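Local coordinates for protein-tyrosine-phosphatase PTP1 (Arabidopsis thaliana, PDB 6KRW) that removes phosphate from phosphotyrosine in proteins, dephosphorylates the MAP kinase MPK6 and, together with MKP1, represses salicylic acid and camalexin synthesis, at residues A[1-6]-A[300-305]; A[22-25]-A[29-32]; A[107-112]-A[118-123]; A[132-137]-A[145-150]; A[248-253]-A[288-293]. All blocks are in the same frame, centred on the assembly; numbering follows the deposited sequence.

Contact 1: A[1-6]-A[300-305]; sequences SKLSLS and EDLTAG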
# COMPACT_ATOMS: atom_id res chain seq x y z
N SER A 1 -3.62 -9.35 -19.00
CA SER A 1 -3.83 -10.33 -17.90
C SER A 1 -3.08 -11.63 -18.18
O SER A 1 -3.60 -12.69 -17.81
CB SER A 1 -5.30 -10.59 -17.67
OG SER A 1 -5.86 -9.63 -16.79
N LYS A 2 -1.90 -11.57 -18.83
CA LYS A 2 -0.96 -12.72 -18.94
C LYS A 2 0.46 -12.16 -19.10
O LYS A 2 0.63 -11.23 -19.90
CB LYS A 2 -1.31 -13.63 -20.12
N LEU A 3 1.45 -12.70 -18.39
CA LEU A 3 2.84 -12.17 -18.46
C LEU A 3 3.69 -13.06 -19.36
O LEU A 3 3.58 -14.29 -19.24
CB LEU A 3 3.47 -12.15 -17.06
CG LEU A 3 2.97 -11.11 -16.06
CD1 LEU A 3 4.03 -10.89 -14.98
CD2 LEU A 3 2.60 -9.79 -16.72
N SER A 4 4.53 -12.47 -20.20
CA SER A 4 5.57 -13.24 -20.92
C SER A 4 6.85 -13.19 -20.09
O SER A 4 7.42 -12.11 -19.96
CB SER A 4 5.81 -12.71 -22.30
OG SER A 4 4.68 -12.94 -23.11
N LEU A 5 7.27 -14.32 -19.54
CA LEU A 5 8.47 -14.33 -18.67
C LEU A 5 9.66 -14.84 -19.47
O LEU A 5 9.49 -15.69 -20.36
CB LEU A 5 8.22 -15.24 -17.47
CG LEU A 5 7.47 -14.63 -16.28
CD1 LEU A 5 8.17 -13.40 -15.74
CD2 LEU A 5 6.04 -14.30 -16.66
N SER A 6 10.85 -14.38 -19.11
CA SER A 6 12.10 -14.95 -19.68
C SER A 6 12.40 -16.30 -19.03
O SER A 6 11.76 -16.66 -18.01
CB SER A 6 13.24 -13.99 -19.51
OG SER A 6 13.52 -13.78 -18.14
N GLU A 300 2.28 -19.93 -8.50
CA GLU A 300 1.66 -21.06 -9.24
C GLU A 300 1.07 -20.54 -10.56
O GLU A 300 1.28 -21.22 -11.58
CB GLU A 300 0.62 -21.76 -8.38
CG GLU A 300 1.21 -22.61 -7.30
CD GLU A 300 0.23 -23.24 -6.33
OE1 GLU A 300 -1.00 -22.88 -6.36
OE2 GLU A 300 0.68 -24.13 -5.56
N ASP A 301 0.42 -19.38 -10.54
CA ASP A 301 -0.12 -18.76 -11.78
C ASP A 301 1.03 -18.43 -12.73
O ASP A 301 0.92 -18.74 -13.92
CB ASP A 301 -0.89 -17.49 -11.47
CG ASP A 301 -2.32 -17.73 -11.06
OD1 ASP A 301 -2.72 -18.90 -11.00
OD2 ASP A 301 -3.01 -16.74 -10.81
N LEU A 302 2.12 -17.85 -12.20
CA LEU A 302 3.22 -17.35 -13.06
C LEU A 302 3.93 -18.53 -13.73
O LEU A 302 4.46 -18.35 -14.84
CB LEU A 302 4.19 -16.49 -12.24
CG LEU A 302 3.65 -15.13 -11.81
CD1 LEU A 302 4.49 -14.54 -10.68
CD2 LEU A 302 3.59 -14.17 -13.01
N THR A 303 3.90 -19.71 -13.10
CA THR A 303 4.67 -20.87 -13.62
C THR A 303 3.74 -21.90 -14.27
O THR A 303 4.25 -22.96 -14.69
CB THR A 303 5.48 -21.53 -12.51
OG1 THR A 303 4.59 -21.94 -11.46
CG2 THR A 303 6.54 -20.60 -11.97
N ALA A 304 2.44 -21.62 -14.33
CA ALA A 304 1.46 -22.63 -14.82
C ALA A 304 1.86 -23.11 -16.22
O ALA A 304 2.14 -22.26 -17.10
CB ALA A 304 0.06 -22.06 -14.80
N GLY A 305 1.90 -24.43 -16.40
CA GLY A 305 2.20 -25.05 -17.70
C GLY A 305 3.67 -24.98 -18.06
O GLY A 305 3.99 -25.09 -19.26
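Leu3 and Leu302 meet at an oblique angle, each touching the other with a single methyl: Leu3 CD1 stands 3.9 Å from Leu302 CD2. The CB of Leu3 already points at the end of the helix. That of Leu302 leaves alongside the N-terminal segment, and the contact is made further out, by its branch. On Leu302 the first torsion sets CG beside the backbone N and opposite the carbonyl carbon (chi1 -72°), and from there CD2 reaches Leu3 and Leu5 together. Leu5, two residues on, points to the same side as Leu3, and its CD2 lies 4.4 Å from the same Leu302 CD2. Within the N-terminal segment Leu3 CD1 and Leu5 CD2 are 4.3 Å apart, which makes the three methyls a nearly equilateral cluster. In the fold this is where the two ends of the chain come together, at the protein surface and away from the catalytic site: 1-6 runs in without regular structure before helix 7-24, Ser6 standing at that helix's N-cap, while 300-305 lies at the C-terminal end of helix 285-303. The cluster continues into neighbouring elements. Leu3 and Leu302 both touch Tyr224, and helix 242-259 contributes Leu258 against Leu5 and Ile254 against Leu302. Polar groups next to Leu302 are held elsewhere: Asp301 OD2 makes salt bridges with Arg217 and Lys221, and Glu300 OE2 makes one with Arg21.

Contact 2: A[22-25]-A[29-32]; sequences GKIQ and SIAH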
# COMPACT_ATOMS: atom_id res chain seq x y z
N GLY A 22 7.22 -24.94 0.49
CA GLY A 22 7.77 -25.70 1.62
C GLY A 22 7.45 -25.02 2.94
O GLY A 22 7.20 -25.73 3.92
N LYS A 23 7.45 -23.69 2.98
CA LYS A 23 7.08 -22.94 4.21
C LYS A 23 5.62 -23.22 4.57
O LYS A 23 5.34 -23.47 5.74
CB LYS A 23 7.35 -21.45 4.01
CG LYS A 23 8.82 -21.11 3.84
CD LYS A 23 9.55 -21.07 5.14
CE LYS A 23 10.99 -20.64 5.00
NZ LYS A 23 11.09 -19.18 4.82
N ILE A 24 4.71 -23.17 3.61
CA ILE A 24 3.25 -23.37 3.91
C ILE A 24 3.01 -24.82 4.35
O ILE A 24 2.07 -25.06 5.14
CB ILE A 24 2.39 -22.95 2.70
CG1 ILE A 24 2.35 -21.41 2.66
CG2 ILE A 24 1.00 -23.55 2.75
CD1 ILE A 24 1.71 -20.85 1.45
N GLN A 25 3.85 -25.74 3.88
CA GLN A 25 3.76 -27.17 4.26
C GLN A 25 4.34 -27.38 5.66
O GLN A 25 4.13 -28.45 6.22
CB GLN A 25 4.45 -28.04 3.20
CG GLN A 25 3.67 -28.05 1.88
CD GLN A 25 4.44 -28.65 0.72
OE1 GLN A 25 5.63 -28.91 0.80
NE2 GLN A 25 3.74 -28.87 -0.38
N SER A 29 6.99 -23.05 10.89
CA SER A 29 8.13 -22.18 10.48
C SER A 29 7.64 -20.75 10.27
O SER A 29 8.30 -19.79 10.69
CB SER A 29 8.85 -22.71 9.26
OG SER A 29 8.02 -22.64 8.11
N ILE A 30 6.48 -20.61 9.66
CA ILE A 30 5.86 -19.28 9.40
C ILE A 30 5.46 -18.63 10.72
O ILE A 30 5.73 -17.44 10.90
CB ILE A 30 4.66 -19.43 8.45
CG1 ILE A 30 5.11 -19.98 7.10
CG2 ILE A 30 3.89 -18.13 8.35
CD1 ILE A 30 3.97 -20.39 6.20
N ALA A 31 4.82 -19.39 11.61
CA ALA A 31 4.37 -18.85 12.91
C ALA A 31 5.60 -18.35 13.69
O ALA A 31 5.51 -17.26 14.29
CB ALA A 31 3.60 -19.89 13.69
N HIS A 32 6.68 -19.14 13.67
CA HIS A 32 7.94 -18.80 14.38
C HIS A 32 8.48 -17.48 13.83
O HIS A 32 8.94 -16.64 14.63
CB HIS A 32 8.96 -19.94 14.26
CG HIS A 32 10.13 -19.82 15.18
ND1 HIS A 32 11.32 -19.25 14.79
CD2 HIS A 32 10.29 -20.22 16.46
CE1 HIS A 32 12.17 -19.29 15.79
NE2 HIS A 32 11.57 -19.88 16.83
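Ile30 CD1 presses against the last turn of helix 7-24, coming within 3.4 Å of Lys23 O and 3.8 Å of Ile24 CA. It is chiefly a contact of methyl on backbone. The side chain of Ile24 adds to it, crossing that of Ile30 at a slant with CG1 4.0 Å from Ile30 CD1. One bond back along Ile30, CG1 lies 4.1 Å from Lys23 CB. Ser29 touches the lysine further out: its OG is 3.7 Å from Lys23 CD, a van der Waals contact with the aliphatic chain. That hydroxyl sits between the backbone N and the carbonyl carbon (chi1 67°), and its hydrogen bond goes to Asn26 O in the connection between the helices. The lysine chain is bent at its second torsion (chi2 -80°) and again near its end, which leads NZ away from Ser29 to a salt bridge with Glu33, with a weak bond to Tyr292 OH besides. Asn26 is the second-shell residue that ties the turn: its ND2 bonds back to Gly22 O while its own carbonyl receives Ser29. Behind the isoleucines lies helix 285-303, where Ile24 meets Asn293 and Val296, and Ile30 meets Tyr288 and Phe289. The whole is two consecutive helices, 7-24 and 27-39, joined by a short connection, a pair resembling the two N-terminal helices that precede the central sheet in classical phosphatases such as PTP1B.

Contact 3: A[107-112]-A[118-123]; sequences IATQGP and EDFWEM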
# COMPACT_ATOMS: atom_id res chain seq x y z
N ILE A 107 3.75 4.52 -1.42
CA ILE A 107 3.41 5.41 -0.30
C ILE A 107 2.37 4.73 0.56
O ILE A 107 1.22 4.54 0.08
CB ILE A 107 3.00 6.81 -0.76
CG1 ILE A 107 4.19 7.53 -1.41
CG2 ILE A 107 2.44 7.60 0.40
CD1 ILE A 107 3.81 8.84 -2.05
N ALA A 108 2.75 4.30 1.74
CA ALA A 108 1.83 3.70 2.72
C ALA A 108 1.25 4.82 3.54
O ALA A 108 2.01 5.60 4.13
CB ALA A 108 2.51 2.67 3.56
N THR A 109 -0.08 4.96 3.54
CA THR A 109 -0.70 6.12 4.20
C THR A 109 -2.00 5.69 4.89
O THR A 109 -2.50 4.60 4.61
CB THR A 109 -0.87 7.26 3.19
OG1 THR A 109 -1.31 8.43 3.86
CG2 THR A 109 -1.85 6.91 2.10
N GLN A 110 -2.49 6.50 5.80
CA GLN A 110 -3.77 6.23 6.50
C GLN A 110 -4.93 6.58 5.57
O GLN A 110 -4.75 7.27 4.58
CB GLN A 110 -3.85 7.08 7.77
CG GLN A 110 -3.99 8.55 7.47
CD GLN A 110 -3.95 9.42 8.69
OE1 GLN A 110 -3.65 8.96 9.80
NE2 GLN A 110 -4.31 10.68 8.49
N GLY A 111 -6.08 6.00 5.88
CA GLY A 111 -7.32 6.39 5.17
C GLY A 111 -7.53 7.86 5.52
O GLY A 111 -7.52 8.24 6.69
N PRO A 112 -7.63 8.84 4.55
CA PRO A 112 -7.73 10.29 4.79
C PRO A 112 -8.89 10.68 5.71
O PRO A 112 -9.97 10.07 5.64
CB PRO A 112 -7.92 10.92 3.41
CG PRO A 112 -7.27 9.92 2.49
CD PRO A 112 -7.49 8.57 3.12
N GLU A 118 -7.54 17.41 1.30
CA GLU A 118 -6.76 18.28 0.40
C GLU A 118 -5.28 17.88 0.48
O GLU A 118 -4.63 17.79 -0.57
CB GLU A 118 -6.93 19.77 0.73
CG GLU A 118 -6.24 20.66 -0.29
CD GLU A 118 -6.39 22.15 -0.04
OE1 GLU A 118 -5.72 22.93 -0.74
OE2 GLU A 118 -7.16 22.53 0.87
N ASP A 119 -4.79 17.62 1.69
CA ASP A 119 -3.39 17.15 1.88
C ASP A 119 -3.13 15.88 1.06
O ASP A 119 -2.09 15.78 0.37
CB ASP A 119 -3.10 16.88 3.36
CG ASP A 119 -3.10 18.12 4.24
OD1 ASP A 119 -2.98 19.25 3.68
OD2 ASP A 119 -3.23 17.95 5.47
N PHE A 120 -4.06 14.94 1.12
CA PHE A 120 -3.93 13.68 0.36
C PHE A 120 -3.83 13.95 -1.14
O PHE A 120 -2.92 13.41 -1.80
CB PHE A 120 -5.08 12.74 0.69
CG PHE A 120 -5.06 11.47 -0.13
CD1 PHE A 120 -4.31 10.37 0.28
CD2 PHE A 120 -5.80 11.38 -1.30
CE1 PHE A 120 -4.29 9.22 -0.48
CE2 PHE A 120 -5.76 10.22 -2.07
CZ PHE A 120 -5.04 9.13 -1.65
N TRP A 121 -4.78 14.71 -1.70
CA TRP A 121 -4.74 14.93 -3.15
C TRP A 121 -3.54 15.77 -3.55
O TRP A 121 -3.02 15.54 -4.65
CB TRP A 121 -6.07 15.51 -3.64
CG TRP A 121 -7.14 14.47 -3.66
CD1 TRP A 121 -8.27 14.41 -2.89
CD2 TRP A 121 -7.16 13.30 -4.49
NE1 TRP A 121 -9.00 13.30 -3.20
CE2 TRP A 121 -8.35 12.60 -4.19
CE3 TRP A 121 -6.29 12.80 -5.48
CZ2 TRP A 121 -8.68 11.41 -4.83
CZ3 TRP A 121 -6.63 11.62 -6.11
CH2 TRP A 121 -7.80 10.93 -5.78
N GLU A 122 -3.12 16.70 -2.68
CA GLU A 122 -1.90 17.50 -2.97
C GLU A 122 -0.71 16.53 -3.05
O GLU A 122 0.11 16.67 -3.97
CB GLU A 122 -1.70 18.54 -1.89
CG GLU A 122 -0.53 19.44 -2.18
CD GLU A 122 -0.74 20.48 -3.26
OE1 GLU A 122 -1.88 20.91 -3.43
OE2 GLU A 122 0.25 20.91 -3.89
N MET A 123 -0.66 15.56 -2.14
CA MET A 123 0.43 14.54 -2.17
C MET A 123 0.36 13.75 -3.49
O MET A 123 1.38 13.51 -4.14
CB MET A 123 0.30 13.58 -0.99
CG MET A 123 1.34 12.49 -1.01
SD MET A 123 1.25 11.42 0.45
CE MET A 123 -0.30 10.56 0.15
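Thr109 divides its two branches: OG1 is hydrogen-bonded to Asn91 O, while CG2 comes within 4.2 Å of Phe120 CE1, at the edge of that ring and close to its plane. Phe120 swings out with CG opposite its own backbone N (chi1 176°), which turns one face of its ring to the proline. Pro112 CG lies over that face, 4.1 Å from the centroid of the Phe120 ring, in a CH-pi contact. Regular helix bonds, such as Met123 N to Asp119 O at 2.9 Å, set Phe120 and Met123 on the one flank that meets Ile107, Thr109 and Pro112. Segment 107-112 carries the IATQGP sequence, a signature of classical tyrosine phosphatases: a strand of the central sheet leaving into an extended Gln-Gly-Pro segment, with residues 118-123 of helix 117-126 running back antiparallel to strand residues 107-109 at 12.2 Å between axes. One turn on from Phe120, Met123 stretches out through CG and SD and then bends at its last torsion (chi3 70°). Ile107 CG2 thereby touches both SD and CE of Met123, each at 4.0 Å, as the two chains slide past one another in opposite senses. The side chain of Thr109 lies about 6 Å from Gly240, which binds substrate by similarity. Tyr150 packs against Phe120 and Pro112 as well.

Contact 4: A[132-137]-A[145-150]; sequences IVMLTR and VKCGDY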
# COMPACT_ATOMS: atom_id res chain seq x y z
N ILE A 132 -3.89 4.39 -6.79
CA ILE A 132 -4.30 4.28 -5.38
C ILE A 132 -4.93 2.91 -5.16
O ILE A 132 -5.90 2.58 -5.84
CB ILE A 132 -5.26 5.39 -4.97
CG1 ILE A 132 -4.64 6.77 -5.16
CG2 ILE A 132 -5.74 5.17 -3.56
CD1 ILE A 132 -5.66 7.91 -5.12
N VAL A 133 -4.39 2.16 -4.22
CA VAL A 133 -4.92 0.88 -3.73
C VAL A 133 -5.56 1.14 -2.39
O VAL A 133 -4.86 1.49 -1.41
CB VAL A 133 -3.87 -0.23 -3.69
CG1 VAL A 133 -4.44 -1.52 -3.16
CG2 VAL A 133 -3.19 -0.41 -5.03
N MET A 134 -6.87 0.93 -2.34
CA MET A 134 -7.66 1.16 -1.12
C MET A 134 -8.16 -0.18 -0.61
O MET A 134 -8.96 -0.83 -1.33
CB MET A 134 -8.84 2.06 -1.46
CG MET A 134 -9.72 2.33 -0.29
SD MET A 134 -10.95 3.55 -0.70
CE MET A 134 -11.74 3.65 0.89
N LEU A 135 -7.81 -0.59 0.61
CA LEU A 135 -8.07 -1.96 1.14
C LEU A 135 -9.02 -1.90 2.32
O LEU A 135 -8.96 -2.75 3.17
CB LEU A 135 -6.72 -2.58 1.55
CG LEU A 135 -5.71 -2.67 0.42
CD1 LEU A 135 -4.33 -3.05 0.99
CD2 LEU A 135 -6.15 -3.64 -0.66
N THR A 136 -9.94 -0.94 2.32
CA THR A 136 -10.89 -0.82 3.45
C THR A 136 -12.24 -0.33 2.89
O THR A 136 -12.22 0.30 1.86
CB THR A 136 -10.39 0.17 4.50
OG1 THR A 136 -11.23 0.26 5.66
CG2 THR A 136 -10.16 1.56 3.95
N ARG A 137 -13.25 -0.58 3.69
CA ARG A 137 -14.53 0.14 3.60
C ARG A 137 -14.39 1.48 4.29
O ARG A 137 -13.49 1.64 5.14
CB ARG A 137 -15.67 -0.67 4.26
CG ARG A 137 -15.92 -2.02 3.61
CD ARG A 137 -17.08 -2.71 4.33
NE ARG A 137 -17.37 -4.00 3.76
CZ ARG A 137 -18.45 -4.73 4.12
NH1 ARG A 137 -19.19 -4.34 5.14
NH2 ARG A 137 -18.72 -5.87 3.51
N VAL A 145 -16.19 4.55 11.50
CA VAL A 145 -15.64 5.16 10.26
C VAL A 145 -14.19 4.69 10.18
O VAL A 145 -13.52 4.68 11.21
CB VAL A 145 -15.74 6.69 10.29
CG1 VAL A 145 -15.08 7.26 11.53
CG2 VAL A 145 -15.16 7.31 9.04
N LYS A 146 -13.73 4.29 9.01
CA LYS A 146 -12.33 3.78 8.91
C LYS A 146 -11.57 4.65 7.93
O LYS A 146 -10.34 4.61 7.92
CB LYS A 146 -12.31 2.37 8.34
CG LYS A 146 -13.00 1.30 9.15
CD LYS A 146 -12.42 1.05 10.48
CE LYS A 146 -13.15 -0.09 11.15
NZ LYS A 146 -12.60 -0.35 12.50
N CYS A 147 -12.25 5.36 7.08
CA CYS A 147 -11.66 6.16 5.99
C CYS A 147 -12.67 7.19 5.48
O CYS A 147 -13.83 6.87 5.39
CB CYS A 147 -11.22 5.28 4.84
SG CYS A 147 -10.43 6.18 3.49
N GLY A 148 -12.25 8.40 5.15
CA GLY A 148 -13.19 9.42 4.68
C GLY A 148 -13.44 9.28 3.20
O GLY A 148 -12.59 8.70 2.49
N ASP A 149 -14.59 9.74 2.72
CA ASP A 149 -14.89 9.69 1.27
C ASP A 149 -14.17 10.83 0.55
O ASP A 149 -14.65 11.96 0.55
CB ASP A 149 -16.40 9.75 1.02
CG ASP A 149 -16.79 9.68 -0.45
OD1 ASP A 149 -15.89 9.74 -1.30
OD2 ASP A 149 -18.02 9.62 -0.72
N TYR A 150 -13.00 10.53 0.00
CA TYR A 150 -12.18 11.53 -0.71
C TYR A 150 -12.30 11.32 -2.21
O TYR A 150 -11.58 12.01 -2.92
CB TYR A 150 -10.73 11.40 -0.23
CG TYR A 150 -10.05 10.08 -0.55
CD1 TYR A 150 -9.41 9.87 -1.76
CD2 TYR A 150 -10.12 9.00 0.33
CE1 TYR A 150 -8.86 8.64 -2.08
CE2 TYR A 150 -9.59 7.76 0.01
CZ TYR A 150 -8.97 7.58 -1.20
OH TYR A 150 -8.44 6.38 -1.58
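Ile132, near the start of strand 131-134, brings CG2 to 3.6 Å from Tyr150 OH, while its CD1 lies at the edge of the tyrosine ring. Two residues on, Met134 is fully extended, its CG opposite the backbone N (chi1 179°). Its sulfur comes obliquely to the ring of Tyr150, 5.5 Å from the centroid, in a Met-aromatic contact. Beyond it the methyl CE meets Cys147 SG at 3.9 Å. The phenol oxygen lying among these apolar groups has polar partners: His236 and His198 both hydrogen-bond to it. Thr136 then turns both branches to use: CG2 rests 4.0 Å from Cys147 CB, and OG1 gives a 2.7 Å hydrogen bond to a lone pair of Arg137 O, in the carbonyl plane. Lys146 CB lies beside both oxygens, 3.5 Å from Arg137 O. From there the lysine chain leads off to salt bridges with Asp206 and Asp140, while Arg137 is paired with Glu203. Segment 145-150 carries the Lys-Cys-x-x-Tyr motif of classical tyrosine phosphatases beside the active site: Tyr150 bonds to His236, the histidine preceding nucleophile Cys237, and Lys146 reaches Asp206 of the WPD loop.

Contact 5: A[248-253]-A[288-293]; sequences CAIHNT and YFFCYN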
# COMPACT_ATOMS: atom_id res chain seq x y z
N CYS A 248 1.52 -4.69 0.27
CA CYS A 248 2.88 -4.27 -0.19
C CYS A 248 3.84 -5.47 -0.18
O CYS A 248 4.64 -5.61 -1.09
CB CYS A 248 3.41 -3.14 0.68
SG CYS A 248 2.55 -1.58 0.45
N ALA A 249 3.77 -6.33 0.85
CA ALA A 249 4.68 -7.48 0.95
C ALA A 249 4.47 -8.42 -0.23
O ALA A 249 5.43 -8.96 -0.80
CB ALA A 249 4.55 -8.18 2.27
N ILE A 250 3.21 -8.67 -0.60
CA ILE A 250 2.93 -9.60 -1.73
C ILE A 250 3.46 -8.99 -3.02
O ILE A 250 4.19 -9.66 -3.79
CB ILE A 250 1.43 -9.91 -1.78
CG1 ILE A 250 0.95 -10.61 -0.50
CG2 ILE A 250 1.09 -10.70 -3.06
CD1 ILE A 250 -0.58 -10.54 -0.28
N HIS A 251 3.09 -7.75 -3.28
CA HIS A 251 3.48 -7.04 -4.52
C HIS A 251 5.01 -6.95 -4.63
O HIS A 251 5.59 -7.30 -5.66
CB HIS A 251 2.79 -5.68 -4.50
CG HIS A 251 3.01 -4.82 -5.69
ND1 HIS A 251 1.95 -4.21 -6.32
CD2 HIS A 251 4.12 -4.41 -6.34
CE1 HIS A 251 2.40 -3.45 -7.30
NE2 HIS A 251 3.72 -3.57 -7.35
N ASN A 252 5.63 -6.54 -3.54
CA ASN A 252 7.09 -6.33 -3.55
C ASN A 252 7.82 -7.67 -3.70
O ASN A 252 8.83 -7.75 -4.44
CB ASN A 252 7.46 -5.67 -2.23
CG ASN A 252 8.93 -5.32 -2.11
OD1 ASN A 252 9.62 -5.91 -1.27
ND2 ASN A 252 9.38 -4.40 -2.94
N THR A 253 7.35 -8.71 -3.03
CA THR A 253 8.03 -10.01 -3.09
C THR A 253 8.01 -10.53 -4.52
O THR A 253 9.03 -11.02 -5.03
CB THR A 253 7.42 -11.01 -2.10
OG1 THR A 253 7.61 -10.50 -0.77
CG2 THR A 253 8.03 -12.38 -2.25
N TYR A 288 0.21 -12.42 8.09
CA TYR A 288 1.52 -12.94 7.67
C TYR A 288 1.34 -14.24 6.90
O TYR A 288 1.94 -14.43 5.87
CB TYR A 288 2.41 -13.07 8.91
CG TYR A 288 3.86 -13.34 8.60
CD1 TYR A 288 4.65 -12.35 8.06
CD2 TYR A 288 4.40 -14.59 8.80
CE1 TYR A 288 5.98 -12.59 7.75
CE2 TYR A 288 5.74 -14.83 8.52
CZ TYR A 288 6.51 -13.83 7.95
OH TYR A 288 7.85 -14.04 7.66
N PHE A 289 0.46 -15.11 7.39
CA PHE A 289 0.13 -16.37 6.67
C PHE A 289 -0.48 -16.03 5.30
O PHE A 289 -0.16 -16.69 4.30
CB PHE A 289 -0.81 -17.26 7.49
CG PHE A 289 -0.08 -18.25 8.36
CD1 PHE A 289 0.27 -19.50 7.87
CD2 PHE A 289 0.27 -17.93 9.66
CE1 PHE A 289 0.93 -20.41 8.68
CE2 PHE A 289 0.96 -18.83 10.45
CZ PHE A 289 1.27 -20.08 9.97
N PHE A 290 -1.34 -15.02 5.27
CA PHE A 290 -2.01 -14.64 4.00
C PHE A 290 -0.95 -14.19 2.98
O PHE A 290 -1.08 -14.48 1.80
CB PHE A 290 -3.07 -13.58 4.26
CG PHE A 290 -3.86 -13.16 3.05
CD1 PHE A 290 -4.93 -13.92 2.60
CD2 PHE A 290 -3.54 -12.02 2.34
CE1 PHE A 290 -5.65 -13.53 1.47
CE2 PHE A 290 -4.25 -11.63 1.21
CZ PHE A 290 -5.32 -12.40 0.78
N CYS A 291 0.10 -13.49 3.44
CA CYS A 291 1.22 -13.09 2.55
C CYS A 291 1.78 -14.35 1.89
O CYS A 291 1.94 -14.39 0.69
CB CYS A 291 2.40 -12.48 3.31
SG CYS A 291 2.13 -10.82 3.94
N TYR A 292 2.09 -15.37 2.69
CA TYR A 292 2.70 -16.60 2.15
C TYR A 292 1.73 -17.26 1.15
O TYR A 292 2.14 -17.64 0.07
CB TYR A 292 3.02 -17.58 3.26
CG TYR A 292 4.42 -17.45 3.81
CD1 TYR A 292 5.47 -18.06 3.16
CD2 TYR A 292 4.69 -16.75 4.97
CE1 TYR A 292 6.76 -17.97 3.63
CE2 TYR A 292 5.98 -16.65 5.46
CZ TYR A 292 7.01 -17.26 4.78
OH TYR A 292 8.32 -17.20 5.21
N ASN A 293 0.45 -17.35 1.53
CA ASN A 293 -0.54 -18.05 0.67
C ASN A 293 -0.69 -17.29 -0.64
O ASN A 293 -0.72 -17.94 -1.70
CB ASN A 293 -1.86 -18.17 1.42
CG ASN A 293 -1.81 -19.23 2.49
OD1 ASN A 293 -1.21 -20.27 2.30
ND2 ASN A 293 -2.49 -19.01 3.60
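Phe290, its CG opposite the backbone N (chi1 -177°), swings its ring out to Ile250, whose CD1 approaches obliquely to 4.1 Å from Phe290 CE2, the two side chains crossing at about a right angle. Trp204 of the WPD loop meets the same ring with planes about 55° apart, and Val209, Pro210 and Val216 also pack round it. On another flank of the helix the Tyr292 ring has Tyr288 CE2 in its plane, at an edge; both of these hydroxyls bond to Glu33. Between them Cys291 lies alongside helix 242-259, its backbone and SG doing the touching. Ile250 CG1 rests 3.9 Å from Cys291 CA, and Ala249 CB touches Cys291 SG at 4.0 Å. The two helices run roughly parallel; their short segments 248-253 and 288-293 cross at -29°, 9.4 Å apart at the axes, and Ile250 and Cys291 are the pair closest at CA. Helix 242-259 is the one that follows the phosphate-binding loop in the tyrosine phosphatase fold, and helix 285-303 is the last of the domain, laid against it. Within helix 242-259, Ala249 O is gripped twice by Thr253: N at 3.0 Å and OG1 at 2.7 Å arrive from opposite faces of the carbonyl plane, fixing the threonine's rotation.

In the fold
Contacts 3, 4 and 5 are buried, contact 2 is partly so, and contact 1 lies at the surface where the chain's ends meet. Contacts 3 and 4 touch, their centres about 11 Å apart, and share the central sheet: helix 117-126 follows strand 106-109, and strand 131-134 comes next. Sulfur, rings and a few well-held polar groups dominate there, near the catalytic loop. Contacts 1 and 5, with centres about 18 Å apart, both use the C-terminal helix, the first with a loop's leucine methyls, the second by helix against helix. Contact 2 also reaches that helix, touching contact 5 through Ile24 and Ile30, and is the one contact between two helices adjacent in the chain.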